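Long-range contacts in beta-lactamase (Sphaerobacter thermophilus, PDB 4EWF), which probably hydrolyses the amide bond of beta-lactam rings, giving a substituted beta-amino acid: residues L137-S142 and D165-A170; L144-K149 and E157-A162; R49-V54 and G218-V223; I201-P206 and G252-G257. One frame throughout, in Å; residues are numbered along the deposited sequence. Where two conformers were deposited one is given.

Contact 1 of 4, residues L137-S142 and D165-A170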
loop_
_atom_site.group_PDB
_atom_site.type_symbol
_atom_site.label_atom_id
_atom_site.label_comp_id
_atom_site.label_asym_id
_atom_site.label_seq_id
_atom_site.Cartn_x
_atom_site.Cartn_y
_atom_site.Cartn_z
ATOM N N LEU A 137 -3.586 -14.495 4.989
ATOM C CA LEU A 137 -3.074 -14.241 3.641
ATOM C C LEU A 137 -1.662 -14.789 3.433
ATOM O O LEU A 137 -1.056 -14.580 2.383
ATOM C CB LEU A 137 -3.111 -12.745 3.314
ATOM C CG LEU A 137 -4.521 -12.161 3.154
ATOM C CD1 LEU A 137 -4.447 -10.703 2.738
ATOM C CD2 LEU A 137 -5.308 -12.982 2.144
ATOM N N GLY A 138 -1.143 -15.483 4.440
ATOM C CA GLY A 138 0.198 -16.039 4.360
ATOM C C GLY A 138 1.295 -15.001 4.509
ATOM O O GLY A 138 2.439 -15.244 4.123
HETATM N N MSE A 139 0.960 -13.841 5.071
HETATM C CA MSE A 139 1.952 -12.786 5.297
HETATM C C MSE A 139 2.700 -13.008 6.621
HETATM O O MSE A 139 2.395 -12.372 7.638
HETATM C CB MSE A 139 1.273 -11.408 5.288
HETATM C CG MSE A 139 0.569 -11.091 3.971
HETATM SE SE MSE A 139 -0.670 -9.589 4.068
HETATM C CE MSE A 139 0.550 -8.127 4.416
ATOM N N ARG A 140 3.696 -13.890 6.595
ATOM C CA ARG A 140 4.346 -14.370 7.821
ATOM C C ARG A 140 5.211 -13.364 8.581
ATOM O O ARG A 140 5.524 -13.584 9.753
ATOM C CB ARG A 140 5.193 -15.616 7.522
ATOM C CG ARG A 140 4.401 -16.825 7.066
ATOM C CD ARG A 140 3.205 -17.061 7.966
ATOM N NE ARG A 140 2.819 -18.471 8.024
ATOM C CZ ARG A 140 3.269 -19.334 8.933
ATOM N NH1 ARG A 140 4.127 -18.933 9.868
ATOM N NH2 ARG A 140 2.861 -20.598 8.910
ATOM N N ASP A 141 5.619 -12.275 7.931
ATOM C CA ASP A 141 6.570 -11.344 8.557
ATOM C C ASP A 141 6.028 -9.927 8.712
ATOM O O ASP A 141 6.792 -8.979 8.892
ATOM C CB ASP A 141 7.854 -11.300 7.728
ATOM C CG ASP A 141 8.535 -12.650 7.660
ATOM O OD1 ASP A 141 8.886 -13.181 8.739
ATOM O OD2 ASP A 141 8.694 -13.179 6.536
ATOM N N SER A 142 4.711 -9.783 8.615
ATOM C CA SER A 142 4.094 -8.471 8.699
ATOM C C SER A 142 3.118 -8.393 9.876
ATOM O O SER A 142 2.639 -9.417 10.357
ATOM C CB SER A 142 3.354 -8.160 7.399
ATOM O OG SER A 142 4.257 -8.171 6.302
ATOM N N ASP A 165 7.705 -9.170 -0.138
ATOM C CA ASP A 165 7.038 -10.448 -0.424
ATOM C C ASP A 165 5.617 -10.498 0.139
ATOM O O ASP A 165 4.674 -10.907 -0.555
ATOM C CB ASP A 165 7.806 -11.638 0.182
ATOM C CG ASP A 165 9.027 -12.039 -0.639
ATOM O OD1 ASP A 165 9.210 -11.527 -1.770
ATOM O OD2 ASP A 165 9.809 -12.870 -0.139
ATOM N N ASP A 166 5.478 -10.136 1.410
ATOM C CA ASP A 166 4.176 -10.179 2.069
ATOM C C ASP A 166 3.168 -9.237 1.410
ATOM O O ASP A 166 2.006 -9.588 1.233
ATOM C CB ASP A 166 4.308 -9.809 3.551
ATOM C CG ASP A 166 4.855 -10.959 4.401
ATOM O OD1 ASP A 166 5.206 -12.021 3.825
ATOM O OD2 ASP A 166 4.954 -10.791 5.641
ATOM N N TYR A 167 3.607 -8.032 1.066
ATOM C CA TYR A 167 2.680 -7.057 0.497
ATOM C C TYR A 167 2.308 -7.367 -0.950
ATOM O O TYR A 167 1.221 -7.010 -1.408
ATOM C CB TYR A 167 3.162 -5.607 0.739
ATOM C CG TYR A 167 2.670 -5.185 2.102
ATOM C CD1 TYR A 167 1.516 -4.435 2.229
ATOM C CD2 TYR A 167 3.294 -5.644 3.266
ATOM C CE1 TYR A 167 1.012 -4.085 3.466
ATOM C CE2 TYR A 167 2.789 -5.308 4.529
ATOM C CZ TYR A 167 1.636 -4.527 4.612
ATOM O OH TYR A 167 1.105 -4.159 5.831
ATOM N N ALA A 168 3.178 -8.086 -1.653
ATOM C CA ALA A 168 2.806 -8.579 -2.968
ATOM C C ALA A 168 1.700 -9.641 -2.825
ATOM O O ALA A 168 0.734 -9.641 -3.588
ATOM C CB ALA A 168 4.026 -9.124 -3.721
ATOM N N LEU A 169 1.811 -10.522 -1.827
ATOM C CA LEU A 169 0.740 -11.498 -1.598
ATOM C C LEU A 169 -0.584 -10.787 -1.347
ATOM O O LEU A 169 -1.637 -11.231 -1.806
ATOM C CB LEU A 169 1.042 -12.410 -0.404
ATOM C CG LEU A 169 2.260 -13.315 -0.512
ATOM C CD1 LEU A 169 2.523 -14.014 0.826
ATOM C CD2 LEU A 169 2.073 -14.333 -1.657
ATOM N N ALA A 170 -0.532 -9.690 -0.605
ATOM C CA ALA A 170 -1.751 -8.960 -0.261
ATOM C C ALA A 170 -2.447 -8.446 -1.512
ATOM O O ALA A 170 -3.659 -8.594 -1.666
ATOM C CB ALA A 170 -1.440 -7.793 0.694
HETATM O O HOH W 1 8.280 -12.197 4.003
#
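M139 and D166 bring their CA atoms to 4.7 Å, where the backbone leaving helix 127-136 passes closest to helix 164-175, and the gap widens to 6.7 Å between the CA atoms of L137 and A170. The D166 carboxylate carries the polar part. Its OD2 accepts D141 N at 2.8 Å on the syn lone pair, the side of OD1, and S142 OG at 2.8 Å on the anti lone pair, so two donors reach this one oxygen from different sides. With CG anti to the carbonyl carbon (chi1 -78°), D166 turns its carboxylate carbon toward the M139-S142 turn. OD1 takes a hydrogen from a water that also donates to D141 OD2; the two acids stand 4.5 Å apart at D141 OD2 and D166 OD2, close enough that each would probably raise the proton affinity of the other. G138, with positive phi, ends helix 127-136 in a Schellman motif; selenomethionine M139 then centres an inverse gamma turn, and a type I turn from M139 to S142 presents the two donors to D166. The M139 side chain bends at chi3 (66°), which sets CE over one face of the Y167 ring, a CH-pi contact 3.8 Å from CE to the ring centroid, displaced toward the rim. Its SE rests 3.9 Å from A170 CB. Further along, L169 reaches across with CD1, which lies 3.5 Å from G138 O, while L137 leans on I60 and R64 of helix 55-67. At the start of helix 164-175, T163 OG1 accepts the hydrogen of D166 N.

Contact 2 of 4, residues L144-K149 and E157-A162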
loop_
_atom_site.group_PDB
_atom_site.type_symbol
_atom_site.label_atom_id
_atom_site.label_comp_id
_atom_site.label_asym_id
_atom_site.label_seq_id
_atom_site.Cartn_x
_atom_site.Cartn_y
_atom_site.Cartn_z
ATOM N N LEU A 144 0.233 -5.499 12.295
ATOM C CA LEU A 144 -0.233 -4.206 12.773
ATOM C C LEU A 144 -0.288 -4.278 14.298
ATOM O O LEU A 144 -1.062 -5.048 14.865
ATOM C CB LEU A 144 -1.624 -3.884 12.214
ATOM C CG LEU A 144 -2.241 -2.613 12.804
ATOM C CD1 LEU A 144 -1.435 -1.415 12.357
ATOM C CD2 LEU A 144 -3.692 -2.465 12.380
ATOM N N SER A 145 0.553 -3.497 14.966
ATOM C CA SER A 145 0.639 -3.549 16.418
ATOM C C SER A 145 0.608 -2.147 17.009
ATOM O O SER A 145 0.550 -1.983 18.218
ATOM C CB SER A 145 1.916 -4.287 16.852
ATOM O OG SER A 145 1.887 -5.645 16.410
ATOM N N ARG A 146 0.619 -1.134 16.142
ATOM C CA ARG A 146 0.761 0.265 16.567
ATOM C C ARG A 146 -0.163 1.195 15.762
ATOM O O ARG A 146 -0.128 1.182 14.523
ATOM C CB ARG A 146 2.232 0.680 16.400
ATOM C CG ARG A 146 2.583 2.151 16.635
ATOM C CD ARG A 146 4.084 2.361 16.380
ATOM N NE ARG A 146 4.455 3.740 16.059
ATOM C CZ ARG A 146 4.943 4.601 16.942
ATOM N NH1 ARG A 146 5.111 4.230 18.205
ATOM N NH2 ARG A 146 5.261 5.834 16.564
ATOM N N LYS A 147 -0.989 1.989 16.453
ATOM C CA LYS A 147 -1.853 2.962 15.782
ATOM C C LYS A 147 -0.991 3.992 15.073
ATOM O O LYS A 147 0.225 4.069 15.300
ATOM C CB LYS A 147 -2.750 3.685 16.802
ATOM C CG LYS A 147 -4.021 2.927 17.194
ATOM C CD LYS A 147 -4.911 3.797 18.079
ATOM C CE LYS A 147 -6.296 3.203 18.292
ATOM N NZ LYS A 147 -7.046 3.968 19.354
HETATM N N MSE A 148 -1.619 4.791 14.221
HETATM C CA MSE A 148 -0.884 5.786 13.453
HETATM C C MSE A 148 -0.528 6.975 14.335
HETATM O O MSE A 148 -1.384 7.492 15.053
HETATM C CB MSE A 148 -1.705 6.244 12.247
HETATM C CG MSE A 148 -2.118 5.117 11.351
HETATM SE SE MSE A 148 -0.607 4.114 10.592
HETATM C CE MSE A 148 -0.990 2.404 11.415
ATOM N N LYS A 149 0.741 7.384 14.291
ATOM C CA LYS A 149 1.207 8.546 15.053
ATOM C C LYS A 149 1.958 9.570 14.196
ATOM O O LYS A 149 2.311 10.637 14.678
ATOM C CB LYS A 149 2.084 8.100 16.227
ATOM C CG LYS A 149 1.341 7.255 17.243
ATOM C CD LYS A 149 2.288 6.412 18.074
ATOM C CE LYS A 149 1.526 5.336 18.845
ATOM N NZ LYS A 149 0.509 5.911 19.774
ATOM N N GLU A 157 9.601 0.610 21.239
ATOM C CA GLU A 157 8.151 0.594 21.007
ATOM C C GLU A 157 7.820 -0.360 19.854
ATOM O O GLU A 157 8.558 -0.430 18.884
ATOM C CB GLU A 157 7.626 1.994 20.647
ATOM C CG GLU A 157 7.923 3.096 21.667
ATOM C CD GLU A 157 7.583 4.490 21.130
ATOM O OE1 GLU A 157 7.632 4.686 19.891
ATOM O OE2 GLU A 157 7.265 5.387 21.942
ATOM N N PRO A 158 6.693 -1.071 19.954
ATOM C CA PRO A 158 6.217 -1.975 18.900
ATOM C C PRO A 158 6.075 -1.256 17.565
ATOM O O PRO A 158 5.459 -0.204 17.501
ATOM C CB PRO A 158 4.832 -2.396 19.401
ATOM C CG PRO A 158 4.904 -2.241 20.884
ATOM C CD PRO A 158 5.802 -1.066 21.129
ATOM N N GLU A 159 6.641 -1.824 16.508
ATOM C CA GLU A 159 6.562 -1.223 15.196
ATOM C C GLU A 159 5.711 -2.107 14.294
ATOM O O GLU A 159 5.528 -3.306 14.576
ATOM C CB GLU A 159 7.983 -1.049 14.616
ATOM C CG GLU A 159 8.055 -0.407 13.221
ATOM C CD GLU A 159 7.460 1.002 13.167
ATOM O OE1 GLU A 159 6.218 1.124 13.061
ATOM O OE2 GLU A 159 8.238 1.982 13.217
ATOM N N ASN A 160 5.173 -1.507 13.234
ATOM C CA ASN A 160 4.463 -2.233 12.192
ATOM C C ASN A 160 5.456 -2.584 11.077
ATOM O O ASN A 160 5.918 -1.697 10.357
ATOM C CB ASN A 160 3.336 -1.379 11.600
ATOM C CG ASN A 160 2.332 -0.929 12.641
ATOM O OD1 ASN A 160 2.040 -1.651 13.589
ATOM N ND2 ASN A 160 1.818 0.283 12.483
ATOM N N TRP A 161 5.772 -3.869 10.946
ATOM C CA TRP A 161 6.784 -4.346 9.998
ATOM C C TRP A 161 6.127 -4.881 8.733
ATOM O O TRP A 161 5.004 -5.364 8.766
ATOM C CB TRP A 161 7.661 -5.444 10.646
ATOM C CG TRP A 161 8.405 -4.937 11.854
ATOM C CD1 TRP A 161 8.162 -5.249 13.169
ATOM C CD2 TRP A 161 9.479 -3.982 11.861
ATOM N NE1 TRP A 161 9.026 -4.556 13.987
ATOM C CE2 TRP A 161 9.845 -3.771 13.211
ATOM C CE3 TRP A 161 10.167 -3.284 10.854
ATOM C CZ2 TRP A 161 10.881 -2.897 13.588
ATOM C CZ3 TRP A 161 11.192 -2.410 11.220
ATOM C CH2 TRP A 161 11.543 -2.229 12.583
ATOM N N ALA A 162 6.837 -4.779 7.613
ATOM C CA ALA A 162 6.380 -5.330 6.349
ATOM C C ALA A 162 7.541 -5.997 5.626
ATOM O O ALA A 162 8.703 -5.671 5.878
ATOM C CB ALA A 162 5.835 -4.218 5.475
HETATM O O HOH W 2 7.933 7.006 18.153
#
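N160 grips the backbone of S145 and R146 through its side-chain amide, at the neck of a loop that probably corresponds to the omega loop of class A beta-lactamases. OD1 accepts two backbone hydrogens: S145 N at 2.7 Å, nearly straight (175°) but tilted from the carbonyl plane, and R146 N at 3.0 Å, in that plane on a lone pair. N160 ND2 donates to R146 O at 3.0 Å, with the acceptor in the amide plane, so three bonds fix the rotation of the group. L144 CD1 and the CE of selenomethionine M148 pack against ND2. The next shell holds N160 itself: E159 OE1 accepts N160 N on its anti lone pair, while E159 OE2 is tied to R49 in a salt bridge. R146 runs extended past P158, its CG anti to the backbone N (chi1 173°), and ends in a salt bridge from NH1 to E157 OE1, whose hydrogen bond is weak; NH2 has R151 O as a further acceptor, and E157 OE1 also accepts L154 N. Two conformers of R146 exist, so its tip is less certain. P158 O, buried without a polar partner, lies 3.1 Å from R146 CD.

Contact 3 of 4, residues R49-V54 and G218-V223. With SO4 (sulfate ion), chain E.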
loop_
_atom_site.group_PDB
_atom_site.type_symbol
_atom_site.label_atom_id
_atom_site.label_comp_id
_atom_site.label_asym_id
_atom_site.label_seq_id
_atom_site.Cartn_x
_atom_site.Cartn_y
_atom_site.Cartn_z
ATOM N N ARG A 49 9.969 -0.855 7.772
ATOM C CA ARG A 49 8.809 -0.216 8.396
ATOM C C ARG A 49 7.704 -0.130 7.360
ATOM O O ARG A 49 7.921 0.314 6.227
ATOM C CB ARG A 49 9.146 1.184 8.943
ATOM C CG ARG A 49 10.217 1.161 10.039
ATOM C CD ARG A 49 10.497 2.555 10.618
ATOM N NE ARG A 49 11.778 2.559 11.318
ATOM C CZ ARG A 49 11.926 2.205 12.585
ATOM N NH1 ARG A 49 10.871 1.837 13.299
ATOM N NH2 ARG A 49 13.120 2.228 13.141
ATOM N N ALA A 50 6.516 -0.585 7.725
ATOM C CA ALA A 50 5.416 -0.578 6.771
ATOM C C ALA A 50 4.940 0.839 6.520
ATOM O O ALA A 50 4.447 1.139 5.434
ATOM C CB ALA A 50 4.249 -1.436 7.278
ATOM N N ALA A 51 5.089 1.711 7.522
ATOM C CA ALA A 51 4.441 3.015 7.447
ATOM C C ALA A 51 2.967 2.799 7.081
ATOM O O ALA A 51 2.333 1.829 7.517
ATOM C CB ALA A 51 5.138 3.906 6.411
ATOM N N SER A 52 2.425 3.666 6.242
ATOM C CA SER A 52 1.008 3.586 5.900
ATOM C C SER A 52 0.565 2.414 5.011
ATOM O O SER A 52 -0.627 2.274 4.760
ATOM C CB SER A 52 0.560 4.901 5.252
ATOM O OG SER A 52 0.548 5.921 6.226
ATOM N N THR A 53 1.490 1.586 4.520
ATOM C CA THR A 53 1.067 0.505 3.628
ATOM C C THR A 53 0.208 -0.491 4.394
ATOM O O THR A 53 -0.604 -1.197 3.809
ATOM C CB THR A 53 2.245 -0.246 2.971
ATOM O OG1 THR A 53 3.029 -0.902 3.980
ATOM C CG2 THR A 53 3.110 0.711 2.178
ATOM N N VAL A 54 0.358 -0.510 5.714
ATOM C CA VAL A 54 -0.406 -1.443 6.547
ATOM C C VAL A 54 -1.910 -1.117 6.551
ATOM O O VAL A 54 -2.734 -1.881 7.059
ATOM C CB VAL A 54 0.175 -1.502 7.995
ATOM C CG1 VAL A 54 -0.143 -0.230 8.758
ATOM C CG2 VAL A 54 -0.314 -2.771 8.730
ATOM N N GLY A 218 3.308 4.754 1.518
ATOM C CA GLY A 218 3.709 4.867 2.904
ATOM C C GLY A 218 4.937 5.752 3.026
ATOM O O GLY A 218 5.899 5.612 2.260
ATOM N N SER A 219 4.913 6.661 3.996
ATOM C CA SER A 219 6.004 7.613 4.174
ATOM C C SER A 219 6.205 7.913 5.648
ATOM O O SER A 219 5.241 8.136 6.369
ATOM C CB SER A 219 5.686 8.932 3.463
ATOM O OG SER A 219 5.173 8.706 2.157
ATOM N N LEU A 220 7.465 7.920 6.068
ATOM C CA LEU A 220 7.896 8.358 7.389
ATOM C C LEU A 220 9.253 8.974 7.123
ATOM O O LEU A 220 9.791 8.811 6.034
ATOM C CB LEU A 220 8.093 7.146 8.304
ATOM C CG LEU A 220 7.091 6.736 9.387
ATOM C CD1 LEU A 220 5.748 7.395 9.242
ATOM C CD2 LEU A 220 6.978 5.221 9.447
ATOM N N THR A 221 9.841 9.655 8.102
ATOM C CA THR A 221 11.198 10.152 7.885
ATOM C C THR A 221 12.121 8.950 7.584
ATOM O O THR A 221 12.069 7.930 8.280
ATOM C CB THR A 221 11.696 11.080 9.043
ATOM O OG1 THR A 221 13.128 11.151 9.030
ATOM C CG2 THR A 221 11.218 10.596 10.393
ATOM N N GLY A 222 12.894 9.051 6.501
ATOM C CA GLY A 222 13.762 7.968 6.049
ATOM C C GLY A 222 13.034 6.780 5.427
ATOM O O GLY A 222 13.642 5.742 5.144
ATOM N N VAL A 223 11.734 6.918 5.195
ATOM C CA VAL A 223 10.947 5.795 4.685
ATOM C C VAL A 223 10.013 6.195 3.551
ATOM O O VAL A 223 9.156 7.064 3.724
ATOM C CB VAL A 223 10.111 5.136 5.795
ATOM C CG1 VAL A 223 9.171 4.105 5.185
ATOM C CG2 VAL A 223 11.024 4.465 6.836
HETATM S S SO4 E . 1.649 8.468 2.999
HETATM O O1 SO4 E . 2.121 7.796 4.218
HETATM O O2 SO4 E . 0.528 7.694 2.455
HETATM O O3 SO4 E . 1.211 9.833 3.314
HETATM O O4 SO4 E . 2.722 8.539 1.999
HETATM O O HOH W 3 3.191 6.467 7.148
#
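A51 CB presses against the edge strand 212-220, and the contact across the two segments is apolar. The methyl lies 3.7 Å from S219 N, 3.8 Å from L220 CD2 and 4.2 Å from V223 CG1, over the two-residue hairpin whose type II turn runs from L220 to V223. G218 CA comes to 3.8 Å from S52 N. A51 has unusual backbone angles (phi 50°, psi -141°), as the residue before the catalytic serine does in class A relatives.

Polar links pass through intermediaries. A water donates to S219 O and bonds to S52 OG, and a sulfate, probably from the crystallisation liquor, accepts a weak bond from S219 N; T217 OG1 also binds it. S219 OG lies a doubtfully short 2.5 Å from sulfate O4 and has R200 as another partner. S52 and K55 fit the SxxK pattern, with S113 hydrogen-bonded to S52 OG, so S52 is probably the nucleophile; S52 N and S219 N, 4.5 Å apart, probably form the oxyanion hole, as in class A enzymes. Within R49-V54, A50 O takes both T53 N and T53 OG1 (2.9 Å) from the same face of its plane.

The 3-10 turn 52-54 leads into helix 55-67; Y167 of helix 164-175 touches T53 and V54, N225 of strand 223-232 lies against A51 and T53, and R49 lies at strand 48-49, beside strand 161-162.

Contact 4 of 4, residues I201-P206 and G252-G257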
loop_
_atom_site.group_PDB
_atom_site.type_symbol
_atom_site.label_atom_id
_atom_site.label_comp_id
_atom_site.label_asym_id
_atom_site.label_seq_id
_atom_site.Cartn_x
_atom_site.Cartn_y
_atom_site.Cartn_z
ATOM N N ILE A 201 4.431 4.481 -7.733
ATOM C CA ILE A 201 3.984 3.468 -8.691
ATOM C C ILE A 201 3.257 4.153 -9.849
ATOM O O ILE A 201 3.410 3.781 -11.022
ATOM C CB ILE A 201 3.066 2.421 -8.024
ATOM C CG1 ILE A 201 3.901 1.476 -7.162
ATOM C CG2 ILE A 201 2.272 1.652 -9.079
ATOM C CD1 ILE A 201 3.086 0.594 -6.231
ATOM N N GLY A 202 2.486 5.185 -9.532
ATOM C CA GLY A 202 1.656 5.793 -10.558
ATOM C C GLY A 202 2.381 6.640 -11.594
ATOM O O GLY A 202 1.797 7.045 -12.602
ATOM N N ARG A 203 3.655 6.925 -11.364
ATOM C CA ARG A 203 4.298 7.963 -12.150
ATOM C C ARG A 203 4.361 7.690 -13.653
ATOM O O ARG A 203 4.052 8.557 -14.484
ATOM C CB ARG A 203 5.688 8.270 -11.617
ATOM C CG ARG A 203 6.305 9.424 -12.380
ATOM C CD ARG A 203 7.562 9.904 -11.714
ATOM N NE ARG A 203 8.371 10.677 -12.647
ATOM C CZ ARG A 203 9.528 11.241 -12.324
ATOM N NH1 ARG A 203 10.210 11.925 -13.242
ATOM N NH2 ARG A 203 10.000 11.115 -11.079
ATOM N N TYR A 204 4.743 6.480 -14.018
ATOM C CA TYR A 204 4.896 6.181 -15.431
ATOM C C TYR A 204 3.796 5.255 -15.949
ATOM O O TYR A 204 3.997 4.504 -16.908
ATOM C CB TYR A 204 6.295 5.610 -15.684
ATOM C CG TYR A 204 7.402 6.603 -15.390
ATOM C CD1 TYR A 204 7.667 7.649 -16.257
ATOM C CD2 TYR A 204 8.176 6.494 -14.241
ATOM C CE1 TYR A 204 8.671 8.565 -15.989
ATOM C CE2 TYR A 204 9.178 7.399 -13.973
ATOM C CZ TYR A 204 9.421 8.426 -14.848
ATOM O OH TYR A 204 10.421 9.322 -14.578
ATOM N N VAL A 205 2.638 5.278 -15.299
ATOM C CA VAL A 205 1.504 4.553 -15.844
ATOM C C VAL A 205 0.975 5.374 -17.011
ATOM O O VAL A 205 0.666 6.549 -16.853
ATOM C CB VAL A 205 0.377 4.344 -14.826
ATOM C CG1 VAL A 205 -0.811 3.667 -15.504
ATOM C CG2 VAL A 205 0.860 3.511 -13.654
ATOM N N PRO A 206 0.894 4.753 -18.191
ATOM C CA PRO A 206 0.475 5.430 -19.420
ATOM C C PRO A 206 -1.010 5.759 -19.382
ATOM O O PRO A 206 -1.793 5.054 -18.736
ATOM C CB PRO A 206 0.745 4.382 -20.497
ATOM C CG PRO A 206 0.521 3.080 -19.794
ATOM C CD PRO A 206 1.011 3.294 -18.370
ATOM N N GLY A 252 13.321 9.008 -2.804
ATOM C CA GLY A 252 12.496 7.835 -2.581
ATOM C C GLY A 252 11.409 7.689 -3.645
ATOM O O GLY A 252 11.233 6.622 -4.227
ATOM N N GLU A 253 10.686 8.770 -3.903
ATOM C CA GLU A 253 9.627 8.735 -4.903
ATOM C C GLU A 253 10.191 8.448 -6.295
ATOM O O GLU A 253 9.649 7.616 -7.019
ATOM C CB GLU A 253 8.786 10.014 -4.870
ATOM C CG GLU A 253 8.119 10.202 -3.480
ATOM C CD GLU A 253 7.004 11.238 -3.467
ATOM O OE1 GLU A 253 7.228 12.381 -3.950
ATOM O OE2 GLU A 253 5.902 10.899 -2.966
ATOM N N GLN A 254 11.291 9.100 -6.649
ATOM C CA GLN A 254 11.908 8.870 -7.957
ATOM C C GLN A 254 12.341 7.403 -8.144
ATOM O O GLN A 254 12.180 6.823 -9.223
ATOM C CB GLN A 254 13.100 9.815 -8.152
ATOM C CG GLN A 254 13.838 9.623 -9.465
ATOM C CD GLN A 254 13.919 10.910 -10.258
ATOM O OE1 GLN A 254 13.056 11.197 -11.094
ATOM N NE2 GLN A 254 14.951 11.710 -9.984
ATOM N N ALA A 255 12.900 6.810 -7.093
ATOM C CA ALA A 255 13.348 5.426 -7.152
ATOM C C ALA A 255 12.190 4.476 -7.435
ATOM O O ALA A 255 12.295 3.605 -8.282
ATOM C CB ALA A 255 14.046 5.032 -5.848
ATOM N N ILE A 256 11.089 4.634 -6.708
ATOM C CA ILE A 256 9.940 3.773 -6.930
ATOM C C ILE A 256 9.389 3.952 -8.347
ATOM O O ILE A 256 9.092 2.974 -9.019
ATOM C CB ILE A 256 8.831 3.991 -5.877
ATOM C CG1 ILE A 256 9.389 3.675 -4.480
ATOM C CG2 ILE A 256 7.639 3.086 -6.187
ATOM C CD1 ILE A 256 8.476 4.042 -3.302
ATOM N N GLY A 257 9.262 5.195 -8.801
ATOM C CA GLY A 257 8.805 5.453 -10.164
ATOM C C GLY A 257 9.696 4.791 -11.215
ATOM O O GLY A 257 9.199 4.175 -12.168
HETATM O O HOH W 4 13.295 12.582 -13.955
#
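The C-terminal helix 249-266 of the alpha-beta-alpha sandwich meets here the loop that leads from helix 182-192 to strand 212-220, which turns through a type I turn from G202 to V205. G257 gives the loop its close approach, its CA 5.4 Å from the I201 CA. With only hydrogen on that CA, the helix backbone lies directly against the R203 chain and the Y204 ring; G257 O meets the ring at its edge, 3.3 Å from Y204 CD2 and near the ring plane. R203 CG covers one face of the same ring, toward the rim, and R261 of the helix forms a cation-pi pair with it. The R203 chain runs extended from CG to NE, its CG anti to the backbone N (chi1 -176°), and carries the guanidinium out to Q254. There NH2 donates to Q254 OE1 at 3.1 Å, bent to 139°, with the amide and guanidinium planes 34° apart. A water joins the same two groups, accepting from R203 NH1 and donating to Q254 OE1.

On the buried side the side chains meet through I256 CG2 and I201 CG1, 4.2 Å apart; I256 CG2 also lies 3.8 Å from I201 N, which is hydrogen-bonded to D226. Both isoleucines pack on the sheet, I201 against I230 and V239, I256 against V224, V241 and T243, so loop and helix side chains meet over strands 223-232 and 235-244.

From the N terminus, R49-V54 opens first and closes only at G218-V223, so contact 3 spans most of the helical part and pins the start of helix 55-67 to edge strand 212-220. Within that span, contact 1 joins the end of helix 127-136 to helix 164-175, and within contact 1 lies contact 2, which closes the loop before strand 161-162. These three touch: Y167 of contact 1 packs on A162 of contact 2 and V54 of contact 3, and N160 O probably accepts A50 N. I201-P206 starts inside contact 3 but meets G252-G257 after it, so contacts 3 and 4 cross without touching, contact 4 tying helix 249-266 to the loop before strand 212-220.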